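PDB 7AX7: endo-1,4-beta-xylanase from Uncultured bacterium, which uses a cobalt ion in its CE4 esterase domain to cleave acetyl groups from acetylated xylan. Local coordinates for residues C57-H62 and V92-K97; T122-S127 and N138-A143; T131-R136 and V162-Q167. One frame throughout, in Å; residues are numbered along the deposited sequence.

In the fold
The three contacts lie within the deacetylase (NodB) fold, whose curled sheet of parallel strands is wrapped by helices. Contact 1, about 10 Å from the centre of the chain, joins a sheet strand that leads to the metal to a loop, through aliphatic side chains and one water. Contacts 2 and 3 lie on the opposite side of the centre, at about 14 and 17 Å, and share helix 133-143. Contact 2 seats that helix beside its own strand, with methyl packing, one hydrogen bond from a side-chain amide and two waters. Contact 3 sets it against helix 159-174, through small apolar groups flanked by glutamines. All three are partly buried, each with buried and exposed residues.

Contact 1 of 3, residues C57-H62 and V92-K97; sequences CELASH and VGVDVK. With CO (cobalt (II) ion), chain B.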
ATOM      1  N   CYS A  57      -6.708   7.916   4.917  1.00  7.06           N
ATOM      2  CA  CYS A  57      -5.811   6.977   4.264  1.00  6.70           C
ATOM      3  C   CYS A  57      -6.532   5.652   4.111  1.00  8.67           C
ATOM      4  O   CYS A  57      -7.275   5.234   4.999  1.00 10.11           O
ATOM      5  CB  CYS A  57      -4.519   6.790   5.060  1.00  6.85           C
ATOM      6  SG  CYS A  57      -3.474   8.279   5.150  1.00  9.00           S
ATOM      7  N   GLU A  58      -6.325   5.004   2.971  1.00  9.84           N
ATOM      8  CA  GLU A  58      -7.017   3.761   2.670  1.00  7.28           C
ATOM      9  C   GLU A  58      -6.285   2.580   3.286  1.00  8.34           C
ATOM     10  O   GLU A  58      -5.055   2.499   3.231  1.00  6.95           O
ATOM     11  CB  GLU A  58      -7.128   3.558   1.160  1.00  5.58           C
ATOM     12  CG  GLU A  58      -7.799   2.237   0.789  1.00  7.75           C
ATOM     13  CD  GLU A  58      -8.214   2.174  -0.669  1.00  9.09           C
ATOM     14  OE1 GLU A  58      -7.667   2.951  -1.482  1.00  7.17           O
ATOM     15  OE2 GLU A  58      -9.098   1.347  -1.002  1.00 12.93           O
ATOM     16  N   LEU A  59      -7.046   1.654   3.859  1.00  5.51           N
ATOM     17  CA  LEU A  59      -6.486   0.422   4.397  1.00 12.27           C
ATOM     18  C   LEU A  59      -6.790  -0.740   3.445  1.00 10.03           C
ATOM     19  O   LEU A  59      -7.935  -0.917   3.007  1.00  5.65           O
ATOM     20  CB  LEU A  59      -7.028   0.149   5.802  1.00 10.48           C
ATOM     21  CG  LEU A  59      -6.865   1.265   6.849  1.00 10.05           C
ATOM     22  CD1 LEU A  59      -7.369   0.810   8.219  1.00  9.12           C
ATOM     23  CD2 LEU A  59      -5.415   1.739   6.949  1.00  7.93           C
ATOM     24  N   ALA A  60      -5.761  -1.527   3.130  1.00  8.20           N
ATOM     25  CA  ALA A  60      -5.839  -2.634   2.179  1.00  8.23           C
ATOM     26  C   ALA A  60      -5.145  -3.864   2.778  1.00  8.40           C
ATOM     27  O   ALA A  60      -4.560  -3.812   3.861  1.00  9.03           O
ATOM     28  CB  ALA A  60      -5.213  -2.241   0.827  1.00  6.20           C
ATOM     29  N   SER A  61      -5.203  -4.978   2.062  1.00  6.59           N
ATOM     30  CA  SER A  61      -4.779  -6.274   2.582  1.00  6.99           C
ATOM     31  C   SER A  61      -3.381  -6.631   2.087  1.00  6.97           C
ATOM     32  O   SER A  61      -3.094  -6.528   0.889  1.00  7.95           O
ATOM     33  CB  SER A  61      -5.769  -7.358   2.162  1.00  5.47           C
ATOM     34  OG  SER A  61      -5.319  -8.634   2.586  1.00 10.38           O
ATOM     35  N   HIS A  62      -2.513  -7.052   3.009  1.00  9.15           N
ATOM     36  CA  HIS A  62      -1.208  -7.614   2.668  1.00  8.41           C
ATOM     37  C   HIS A  62      -1.070  -9.049   3.199  1.00  7.90           C
ATOM     38  O   HIS A  62       0.038  -9.511   3.488  1.00 11.07           O
ATOM     39  CB  HIS A  62      -0.095  -6.707   3.203  1.00  8.66           C
ATOM     40  CG  HIS A  62       1.221  -6.862   2.500  1.00  8.46           C
ATOM     41  ND1 HIS A  62       1.327  -7.259   1.185  1.00 12.17           N
ATOM     42  CD2 HIS A  62       2.489  -6.643   2.928  1.00 11.47           C
ATOM     43  CE1 HIS A  62       2.602  -7.289   0.833  1.00 11.33           C
ATOM     44  NE2 HIS A  62       3.327  -6.919   1.874  1.00 10.26           N
ATOM     45  N   VAL A  92     -11.659  -1.089  12.879  1.00  9.50           N
ATOM     46  CA  VAL A  92     -11.855   0.336  12.621  1.00  9.49           C
ATOM     47  C   VAL A  92     -12.887   0.589  11.524  1.00  9.76           C
ATOM     48  O   VAL A  92     -13.010   1.713  11.029  1.00 11.50           O
ATOM     49  CB  VAL A  92     -10.520   1.021  12.276  1.00  9.69           C
ATOM     50  CG1 VAL A  92      -9.519   0.843  13.420  1.00  6.09           C
ATOM     51  CG2 VAL A  92      -9.959   0.488  10.950  1.00  9.07           C
ATOM     52  N   GLY A  93     -13.632  -0.440  11.134  1.00 11.27           N
ATOM     53  CA  GLY A  93     -14.858  -0.236  10.381  1.00 11.62           C
ATOM     54  C   GLY A  93     -14.727   0.019   8.891  1.00 15.68           C
ATOM     55  O   GLY A  93     -15.692   0.477   8.275  1.00 14.21           O
ATOM     56  N   VAL A  94     -13.583  -0.277   8.276  1.00 12.35           N
ATOM     57  CA  VAL A  94     -13.429  -0.027   6.846  1.00 13.59           C
ATOM     58  C   VAL A  94     -13.281  -1.344   6.107  1.00 12.31           C
ATOM     59  O   VAL A  94     -12.833  -2.357   6.657  1.00  9.47           O
ATOM     60  CB  VAL A  94     -12.250   0.910   6.508  1.00 17.88           C
ATOM     61  CG1 VAL A  94     -12.399   2.225   7.248  1.00 16.98           C
ATOM     62  CG2 VAL A  94     -10.919   0.241   6.804  1.00 15.17           C
ATOM     63  N   ASP A  95     -13.653  -1.304   4.830  1.00 13.17           N
ATOM     64  CA  ASP A  95     -13.733  -2.476   3.974  1.00 14.09           C
ATOM     65  C   ASP A  95     -12.528  -2.513   3.040  1.00 12.16           C
ATOM     66  O   ASP A  95     -12.346  -1.615   2.212  1.00 11.62           O
ATOM     67  CB  ASP A  95     -15.041  -2.454   3.185  1.00 15.55           C
ATOM     68  CG  ASP A  95     -16.267  -2.507   4.094  1.00 15.88           C
ATOM     69  OD1 ASP A  95     -16.334  -3.424   4.940  1.00 23.73           O
ATOM     70  OD2 ASP A  95     -17.137  -1.621   3.980  1.00 25.42           O
ATOM     71  N   VAL A  96     -11.707  -3.548   3.185  1.00  8.37           N
ATOM     72  CA  VAL A  96     -10.609  -3.770   2.253  1.00 10.57           C
ATOM     73  C   VAL A  96     -11.144  -3.800   0.826  1.00 10.72           C
ATOM     74  O   VAL A  96     -12.180  -4.411   0.547  1.00 11.63           O
ATOM     75  CB  VAL A  96      -9.881  -5.075   2.625  1.00 11.81           C
ATOM     76  CG1 VAL A  96      -9.025  -5.575   1.473  1.00  9.65           C
ATOM     77  CG2 VAL A  96      -9.041  -4.847   3.879  1.00 11.15           C
ATOM     78  N   LYS A  97     -10.455  -3.106  -0.081  1.00  9.11           N
ATOM     79  CA  LYS A  97     -10.783  -3.170  -1.501  1.00 12.50           C
ATOM     80  C   LYS A  97      -9.660  -3.728  -2.358  1.00 10.45           C
ATOM     81  O   LYS A  97      -9.909  -4.077  -3.517  1.00 11.24           O
ATOM     82  CB  LYS A  97     -11.153  -1.781  -2.046  1.00  7.48           C
ATOM     83  CG  LYS A  97     -12.340  -1.129  -1.371  1.00 16.02           C
ATOM     84  CD  LYS A  97     -13.573  -2.003  -1.471  1.00 17.56           C
ATOM     85  CE  LYS A  97     -14.861  -1.179  -1.396  1.00 30.43           C
ATOM     86  NZ  LYS A  97     -14.996  -0.408  -0.129  1.00 28.59           N
TER
HETATM   87 CO    CO B 801       5.491  -7.023   2.438  1.00 16.31          CO
HETATM   88  O   HOH W   1      -8.752  -1.178   0.378  1.00  8.85           O
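Leu59, on strand 58-61, packs against Val92 and Val94, where the chain passes from helix 74-92 into the loop that follows. Its CB starts the contact, 4.0 Å from Val94 CG2. CG is turned anti to the carbonyl carbon (chi1 -54°) and remains near the same methyl. At the tip, CD1 meets two valines together, at 3.8 Å from Val92 CG2 and 3.9 Å from Val94 CG2, and the leucine crosses both valine side chains at about a right angle. Further along the strand Val96 takes over: its CG1 touches Ser61 CB at 3.8 Å, while CG2 faces the backbone of Ala60.

The polar side is carried by a water that bridges the two segments. It accepts from Lys97 N at 2.6 Å and donates to Leu59 O and Glu58 OE2, so one molecule links three groups that do not bond to each other directly. Glu58 OE2 is also hydrogen-bonded to Ser183 OG; the same oxygen passes Lys97 CB at 3.9 Å, and Lys97 NZ stays too distant for an ion pair.

Just past the strand, His62 NE2 binds cobalt at 2.2 Å, with Asp12 and His66 as the other protein ligands, the Asp-His-His metal-binding triad of NodB-type deacetylases, and Arg100 O accepts from His62 ND1. Strand 33-36 pairs in parallel with strand 58-61 through backbone bonds of Glu58 and Ala60, helix 46-54 packs on Leu59, Val92 and Val94, and helix 74-92 touches Ser61, Val94 and Val96.

Contact 2 of 3, residues T122-S127 and N138-A143; sequences TLINDS and NNALGA. Unlike the reference sequence in segment 122-127: Ser127 (reference Trp).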
ATOM      1  N   THR A 122       5.327   0.248  -8.625  1.00  8.60           N
ATOM      2  CA  THR A 122       6.769   0.318  -8.847  1.00 11.31           C
ATOM      3  C   THR A 122       7.496   0.271  -7.509  1.00 14.58           C
ATOM      4  O   THR A 122       7.218   1.084  -6.619  1.00 12.17           O
ATOM      5  CB  THR A 122       7.146   1.579  -9.619  1.00 11.17           C
ATOM      6  OG1 THR A 122       6.416   1.608 -10.854  1.00 14.80           O
ATOM      7  CG2 THR A 122       8.649   1.594  -9.916  1.00 13.08           C
ATOM      8  N   LEU A 123       8.419  -0.683  -7.364  1.00 11.70           N
ATOM      9  CA  LEU A 123       9.219  -0.774  -6.149  1.00 16.18           C
ATOM     10  C   LEU A 123      10.289   0.305  -6.152  1.00 19.87           C
ATOM     11  O   LEU A 123      10.813   0.680  -7.205  1.00 19.14           O
ATOM     12  CB  LEU A 123       9.894  -2.140  -6.031  1.00 20.37           C
ATOM     13  CG  LEU A 123       9.080  -3.402  -6.309  1.00 25.21           C
ATOM     14  CD1 LEU A 123       9.946  -4.647  -6.108  1.00 24.87           C
ATOM     15  CD2 LEU A 123       7.851  -3.435  -5.425  1.00 26.74           C
ATOM     16  N   ILE A 124      10.601   0.821  -4.964  1.00 13.30           N
ATOM     17  CA  ILE A 124      11.716   1.745  -4.804  1.00 19.33           C
ATOM     18  C   ILE A 124      12.831   1.134  -3.968  1.00 18.81           C
ATOM     19  O   ILE A 124      13.749   1.843  -3.559  1.00 17.53           O
ATOM     20  CB  ILE A 124      11.264   3.097  -4.222  1.00 15.69           C
ATOM     21  CG1 ILE A 124      10.963   2.970  -2.737  1.00 17.27           C
ATOM     22  CG2 ILE A 124      10.040   3.642  -4.986  1.00  9.56           C
ATOM     23  CD1 ILE A 124      10.953   4.311  -2.016  1.00 23.22           C
ATOM     24  N   ASN A 125      12.770  -0.175  -3.712  1.00 19.50           N
ATOM     25  CA  ASN A 125      13.827  -0.913  -3.014  1.00 17.65           C
ATOM     26  C   ASN A 125      14.109  -0.328  -1.635  1.00 16.87           C
ATOM     27  O   ASN A 125      15.260  -0.249  -1.207  1.00 22.17           O
ATOM     28  CB  ASN A 125      15.123  -0.966  -3.837  1.00 26.06           C
ATOM     29  CG  ASN A 125      14.880  -1.233  -5.317  1.00 34.29           C
ATOM     30  OD1 ASN A 125      15.420  -0.530  -6.176  1.00 41.93           O
ATOM     31  ND2 ASN A 125      14.075  -2.253  -5.624  1.00 31.40           N
ATOM     32  N   ASP A 126      13.053   0.072  -0.921  1.00 15.46           N
ATOM     33  CA  ASP A 126      13.194   0.625   0.424  1.00 14.02           C
ATOM     34  C   ASP A 126      12.953  -0.424   1.505  1.00 21.23           C
ATOM     35  O   ASP A 126      12.471  -0.097   2.598  1.00 15.44           O
ATOM     36  CB  ASP A 126      12.258   1.816   0.624  1.00 13.86           C
ATOM     37  CG  ASP A 126      10.820   1.400   0.844  1.00  9.07           C
ATOM     38  OD1 ASP A 126      10.367   0.447   0.180  1.00 14.72           O
ATOM     39  OD2 ASP A 126      10.150   2.016   1.695  1.00  8.76           O
ATOM     40  N   SER A 127      13.264  -1.689   1.212  1.00 17.74           N
ATOM     41  CA  SER A 127      13.241  -2.730   2.228  1.00 24.28           C
ATOM     42  C   SER A 127      14.632  -3.064   2.755  1.00 25.61           C
ATOM     43  O   SER A 127      14.744  -3.699   3.807  1.00 33.68           O
ATOM     44  CB  SER A 127      12.566  -4.002   1.681  1.00 25.56           C
ATOM     45  OG  SER A 127      13.395  -4.701   0.765  1.00 35.14           O
ATOM     46  N   ASN A 138      15.150   9.412  -5.077  1.00  9.56           N
ATOM     47  CA  ASN A 138      15.292   9.450  -6.531  1.00 13.60           C
ATOM     48  C   ASN A 138      14.517   8.317  -7.202  1.00 11.12           C
ATOM     49  O   ASN A 138      13.944   8.505  -8.278  1.00  9.89           O
ATOM     50  CB  ASN A 138      16.772   9.412  -6.917  1.00 11.44           C
ATOM     51  CG  ASN A 138      17.513  10.670  -6.484  1.00 17.09           C
ATOM     52  OD1 ASN A 138      16.903  11.720  -6.287  1.00 17.05           O
ATOM     53  ND2 ASN A 138      18.822  10.567  -6.327  1.00 18.75           N
ATOM     54  N   ASN A 139      14.474   7.137  -6.577  1.00 12.23           N
ATOM     55  CA  ASN A 139      13.703   6.042  -7.157  1.00 11.46           C
ATOM     56  C   ASN A 139      12.215   6.382  -7.205  1.00 12.27           C
ATOM     57  O   ASN A 139      11.536   6.086  -8.192  1.00 13.74           O
ATOM     58  CB  ASN A 139      13.948   4.748  -6.374  1.00 12.38           C
ATOM     59  CG  ASN A 139      15.357   4.210  -6.566  1.00 15.34           C
ATOM     60  OD1 ASN A 139      16.083   4.655  -7.460  1.00 14.31           O
ATOM     61  ND2 ASN A 139      15.748   3.247  -5.736  1.00 13.06           N
ATOM     62  N   ALA A 140      11.691   7.009  -6.152  1.00 11.24           N
ATOM     63  CA  ALA A 140      10.283   7.391  -6.147  1.00 10.90           C
ATOM     64  C   ALA A 140       9.998   8.460  -7.196  1.00 12.32           C
ATOM     65  O   ALA A 140       9.007   8.369  -7.934  1.00 12.55           O
ATOM     66  CB  ALA A 140       9.873   7.878  -4.753  1.00  8.09           C
ATOM     67  N   LEU A 141      10.852   9.487  -7.272  1.00 10.95           N
ATOM     68  CA  LEU A 141      10.650  10.547  -8.254  1.00 13.49           C
ATOM     69  C   LEU A 141      10.783  10.025  -9.680  1.00 12.63           C
ATOM     70  O   LEU A 141      10.072  10.489 -10.581  1.00 15.25           O
ATOM     71  CB  LEU A 141      11.639  11.689  -8.012  1.00 12.65           C
ATOM     72  CG  LEU A 141      11.424  12.460  -6.706  1.00 15.20           C
ATOM     73  CD1 LEU A 141      12.497  13.523  -6.504  1.00 18.51           C
ATOM     74  CD2 LEU A 141      10.055  13.089  -6.688  1.00  9.96           C
ATOM     75  N   GLY A 142      11.686   9.066  -9.904  1.00 11.87           N
ATOM     76  CA  GLY A 142      11.858   8.509 -11.228  1.00 10.14           C
ATOM     77  C   GLY A 142      10.780   7.528 -11.630  1.00 12.87           C
ATOM     78  O   GLY A 142      10.622   7.254 -12.819  1.00  9.86           O
ATOM     79  N   ALA A 143      10.044   6.980 -10.663  1.00 13.35           N
ATOM     80  CA  ALA A 143       8.973   6.043 -10.969  1.00 12.29           C
ATOM     81  C   ALA A 143       7.655   6.743 -11.273  1.00 14.10           C
ATOM     82  O   ALA A 143       6.746   6.124 -11.834  1.00 18.86           O
ATOM     83  CB  ALA A 143       8.784   5.073  -9.804  1.00 11.33           C
TER
HETATM   84  O   HOH W   2       6.888   3.692 -12.666  1.00 18.94           O
HETATM   85  O   HOH W   3      17.999   1.660  -5.836  1.00 20.76           O
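Thr122 and Ile124 meet Ala143, Ala140 and Asn139 within a beta-alpha-beta unit, in which strand 118-123 leads through helix 133-143 to strand 148-153. The packing is closest at Ala143, where Thr122 CG2 lies 3.5 Å from Ala143 CB, tighter than usual for two carbons. That methyl is anti to the backbone N (chi1 -56° places OG1, on the other branch, beside the N). One helical turn before Ala143, Asn139 and Ala140 receive Ile124: its CB sits 3.8 Å from Asn139 CB, and its CG2 rests over the backbone of Ala140, with Ala140 CB at 4.2 Å. Ile124 also touches Ile150 and Leu152 of strand 148-153, which places it between helix and sheet.

The outer side is looser and carries water. Beyond the methyl contact, Thr122 OG1 and Ala143 O are joined by a water, 2.6 Å from Ala143 O, to which it donates. A second water accepts from Asn139 ND2 at 2.8 Å and donates only weakly to Asn125 OD1. The two asparagine side chains cross at about a right angle, their amide planes nearly perpendicular, and Asn125 OD1 stays 3.8 Å from Asn139 ND2.

One direct bond ties helix to loop. Asn139 ND2 donates to Ile124 O at 3.3 Å with an almost straight N-H line, 171°. The acceptor lies close to the amide plane of Asn139, whereas ND2 stands above the carbonyl plane of Ile124, 52° out of it.

Contact 3 of 3, residues T131-R136 and V162-Q167; sequences TSVQQR and VQALPQ
Thr131 O is gripped twice by Arg136, the residue whose CB rests 3.8 Å from Ala164 CB across the contact. Arg136 NE donates at 2.9 Å to Thr131 O from above its carbonyl plane, and NH2 adds a weak bond to the same oxygen. The guanidinium is held further by NH1, which bonds Thr161 OG1 and Asn158 OD1, so the loop before helix 133-143 is tied to the start of helix 159-174. At the helix start Ser132 is the N-cap and forms a capping box with Gln135: Ser132 OG accepts from Gln135 N, and Ser132 N donates in return to a lone pair of Gln135 OE1.

The apolar middle belongs to Val133 and Ala164. With CG1 anti to the backbone N (chi1 171°), Val133 lays that methyl on the backbone of Ala164, 3.8 Å from Ala164 N. Its CG2 meets Gln163 at CB and, at 3.5 Å, at OE1. Ala164 CB in turn lies 3.6 Å from Val133 O; so small a side chain is consistent with the close approach of the helices here, the CA atoms of Val133 and Ala164 being 5.1 Å apart.

On the far flank Gln167 NE2 donates to Gln134 OE1 at 3.1 Å and 159°, meeting a lone pair of OE1 within the plane of its amide. Gln134 NE2 is bound weakly by Asn138 OD1. An alanine in place of Gln167 would probably leave Gln134 OE1 without its donor across the contact, with the amide held at NE2 by the weak bond to Asn138 OD1.

Helix 159-174 has helix neighbours on two sets of residues: Ala164 and Gln167 touch Val137 of helix 133-143, and Val162 and Leu165 pack on helix 16-28.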
ATOM      1  N   THR A 131      19.957   0.699   0.764  1.00 22.35           N
ATOM      2  CA  THR A 131      19.386   1.713  -0.118  1.00 20.32           C
ATOM      3  C   THR A 131      19.253   3.002   0.684  1.00 16.65           C
ATOM      4  O   THR A 131      18.486   3.069   1.650  1.00 16.67           O
ATOM      5  CB  THR A 131      18.038   1.264  -0.674  1.00 26.97           C
ATOM      6  OG1 THR A 131      18.154  -0.076  -1.168  1.00 28.10           O
ATOM      7  CG2 THR A 131      17.595   2.181  -1.808  1.00 16.15           C
ATOM      8  N   SER A 132      20.009   4.021   0.288  1.00 15.78           N
ATOM      9  CA  SER A 132      20.111   5.245   1.063  1.00 16.96           C
ATOM     10  C   SER A 132      18.798   6.025   1.033  1.00 14.71           C
ATOM     11  O   SER A 132      17.913   5.794   0.202  1.00 14.20           O
ATOM     12  CB  SER A 132      21.224   6.130   0.509  1.00 16.40           C
ATOM     13  OG  SER A 132      20.816   6.671  -0.740  1.00 13.28           O
ATOM     14  N   VAL A 133      18.694   6.989   1.951  1.00 13.46           N
ATOM     15  CA  VAL A 133      17.608   7.971   1.890  1.00 16.39           C
ATOM     16  C   VAL A 133      17.473   8.535   0.476  1.00 15.55           C
ATOM     17  O   VAL A 133      16.399   8.491  -0.136  1.00 13.30           O
ATOM     18  CB  VAL A 133      17.845   9.096   2.913  1.00 13.32           C
ATOM     19  CG1 VAL A 133      16.829  10.221   2.702  1.00 13.07           C
ATOM     20  CG2 VAL A 133      17.784   8.545   4.327  1.00 10.11           C
ATOM     21  N   GLN A 134      18.567   9.090  -0.057  1.00 14.87           N
ATOM     22  CA  GLN A 134      18.496   9.793  -1.340  1.00 14.77           C
ATOM     23  C   GLN A 134      18.238   8.842  -2.510  1.00 15.45           C
ATOM     24  O   GLN A 134      17.582   9.227  -3.488  1.00 12.19           O
ATOM     25  CB  GLN A 134      19.784  10.583  -1.578  1.00 19.60           C
ATOM     26  CG  GLN A 134      19.664  11.605  -2.691  1.00 29.64           C
ATOM     27  CD  GLN A 134      18.642  12.683  -2.374  1.00 21.61           C
ATOM     28  OE1 GLN A 134      18.523  13.122  -1.229  1.00 21.37           O
ATOM     29  NE2 GLN A 134      17.882  13.089  -3.378  1.00 22.27           N
ATOM     30  N   GLN A 135      18.740   7.607  -2.448  1.00 13.18           N
ATOM     31  CA  GLN A 135      18.337   6.628  -3.456  1.00 16.65           C
ATOM     32  C   GLN A 135      16.827   6.419  -3.425  1.00 16.35           C
ATOM     33  O   GLN A 135      16.178   6.335  -4.476  1.00 10.16           O
ATOM     34  CB  GLN A 135      19.060   5.296  -3.242  1.00 15.94           C
ATOM     35  CG  GLN A 135      20.525   5.277  -3.677  1.00 18.28           C
ATOM     36  CD  GLN A 135      21.182   3.920  -3.440  1.00 16.47           C
ATOM     37  OE1 GLN A 135      21.300   3.460  -2.302  1.00 14.61           O
ATOM     38  NE2 GLN A 135      21.604   3.271  -4.520  1.00 17.79           N
ATOM     39  N   ARG A 136      16.254   6.332  -2.222  1.00 12.19           N
ATOM     40  CA  ARG A 136      14.808   6.168  -2.097  1.00 14.23           C
ATOM     41  C   ARG A 136      14.072   7.351  -2.712  1.00 14.67           C
ATOM     42  O   ARG A 136      13.115   7.174  -3.476  1.00 10.43           O
ATOM     43  CB  ARG A 136      14.433   5.981  -0.621  1.00 11.71           C
ATOM     44  CG  ARG A 136      14.962   4.668  -0.060  1.00 14.25           C
ATOM     45  CD  ARG A 136      14.822   4.539   1.448  1.00 16.30           C
ATOM     46  NE  ARG A 136      15.631   3.414   1.915  1.00 17.08           N
ATOM     47  CZ  ARG A 136      15.287   2.571   2.886  1.00 16.33           C
ATOM     48  NH1 ARG A 136      14.126   2.706   3.520  1.00 12.59           N
ATOM     49  NH2 ARG A 136      16.111   1.579   3.216  1.00 16.81           N
ATOM     50  N   VAL A 162      11.108   7.071   6.099  1.00  7.05           N
ATOM     51  CA  VAL A 162      10.602   8.254   6.786  1.00 10.21           C
ATOM     52  C   VAL A 162      11.437   9.480   6.430  1.00  9.81           C
ATOM     53  O   VAL A 162      10.898  10.553   6.134  1.00 10.26           O
ATOM     54  CB  VAL A 162      10.565   8.010   8.304  1.00 13.06           C
ATOM     55  CG1 VAL A 162      10.168   9.286   9.024  1.00  9.41           C
ATOM     56  CG2 VAL A 162       9.587   6.865   8.630  1.00  9.21           C
ATOM     57  N   GLN A 163      12.766   9.342   6.439  1.00  7.53           N
ATOM     58  CA  GLN A 163      13.621  10.465   6.066  1.00 13.26           C
ATOM     59  C   GLN A 163      13.392  10.880   4.618  1.00  8.85           C
ATOM     60  O   GLN A 163      13.419  12.070   4.296  1.00  6.98           O
ATOM     61  CB  GLN A 163      15.094  10.110   6.283  1.00 11.53           C
ATOM     62  CG  GLN A 163      15.506   9.987   7.729  1.00 18.87           C
ATOM     63  CD  GLN A 163      16.916   9.422   7.878  1.00 27.68           C
ATOM     64  OE1 GLN A 163      17.142   8.212   7.722  1.00 20.05           O
ATOM     65  NE2 GLN A 163      17.870  10.295   8.165  1.00 18.52           N
ATOM     66  N   ALA A 164      13.153   9.909   3.737  1.00  9.00           N
ATOM     67  CA  ALA A 164      13.004  10.184   2.311  1.00 10.75           C
ATOM     68  C   ALA A 164      11.663  10.820   1.973  1.00 10.77           C
ATOM     69  O   ALA A 164      11.572  11.573   1.002  1.00  9.17           O
ATOM     70  CB  ALA A 164      13.170   8.889   1.515  1.00  9.99           C
ATOM     71  N   LEU A 165      10.619  10.538   2.752  1.00  7.77           N
ATOM     72  CA  LEU A 165       9.269  10.892   2.323  1.00  9.58           C
ATOM     73  C   LEU A 165       9.051  12.394   2.102  1.00 10.62           C
ATOM     74  O   LEU A 165       8.357  12.751   1.132  1.00  8.53           O
ATOM     75  CB  LEU A 165       8.265  10.325   3.335  1.00  7.87           C
ATOM     76  CG  LEU A 165       6.789  10.432   2.944  1.00 10.84           C
ATOM     77  CD1 LEU A 165       6.512   9.717   1.623  1.00  8.01           C
ATOM     78  CD2 LEU A 165       5.900   9.878   4.041  1.00 11.45           C
ATOM     79  N   PRO A 166       9.583  13.313   2.919  1.00  8.41           N
ATOM     80  CA  PRO A 166       9.307  14.733   2.640  1.00 10.40           C
ATOM     81  C   PRO A 166       9.795  15.192   1.276  1.00 10.95           C
ATOM     82  O   PRO A 166       9.049  15.888   0.576  1.00  8.93           O
ATOM     83  CB  PRO A 166      10.011  15.457   3.798  1.00 10.00           C
ATOM     84  CG  PRO A 166       9.874  14.470   4.937  1.00  8.49           C
ATOM     85  CD  PRO A 166      10.179  13.139   4.256  1.00  9.19           C
ATOM     86  N   GLN A 167      11.015  14.814   0.868  1.00  9.59           N
ATOM     87  CA  GLN A 167      11.490  15.174  -0.469  1.00 12.00           C
ATOM     88  C   GLN A 167      10.611  14.565  -1.551  1.00  7.44           C
ATOM     89  O   GLN A 167      10.384  15.182  -2.599  1.00  7.81           O
ATOM     90  CB  GLN A 167      12.936  14.718  -0.682  1.00 14.61           C
ATOM     91  CG  GLN A 167      14.010  15.509   0.064  1.00 25.35           C
ATOM     92  CD  GLN A 167      15.398  14.851  -0.035  1.00 25.07           C
ATOM     93  OE1 GLN A 167      15.861  14.207   0.910  1.00 19.15           O
ATOM     94  NE2 GLN A 167      16.057  15.016  -1.180  1.00 22.70           N
TER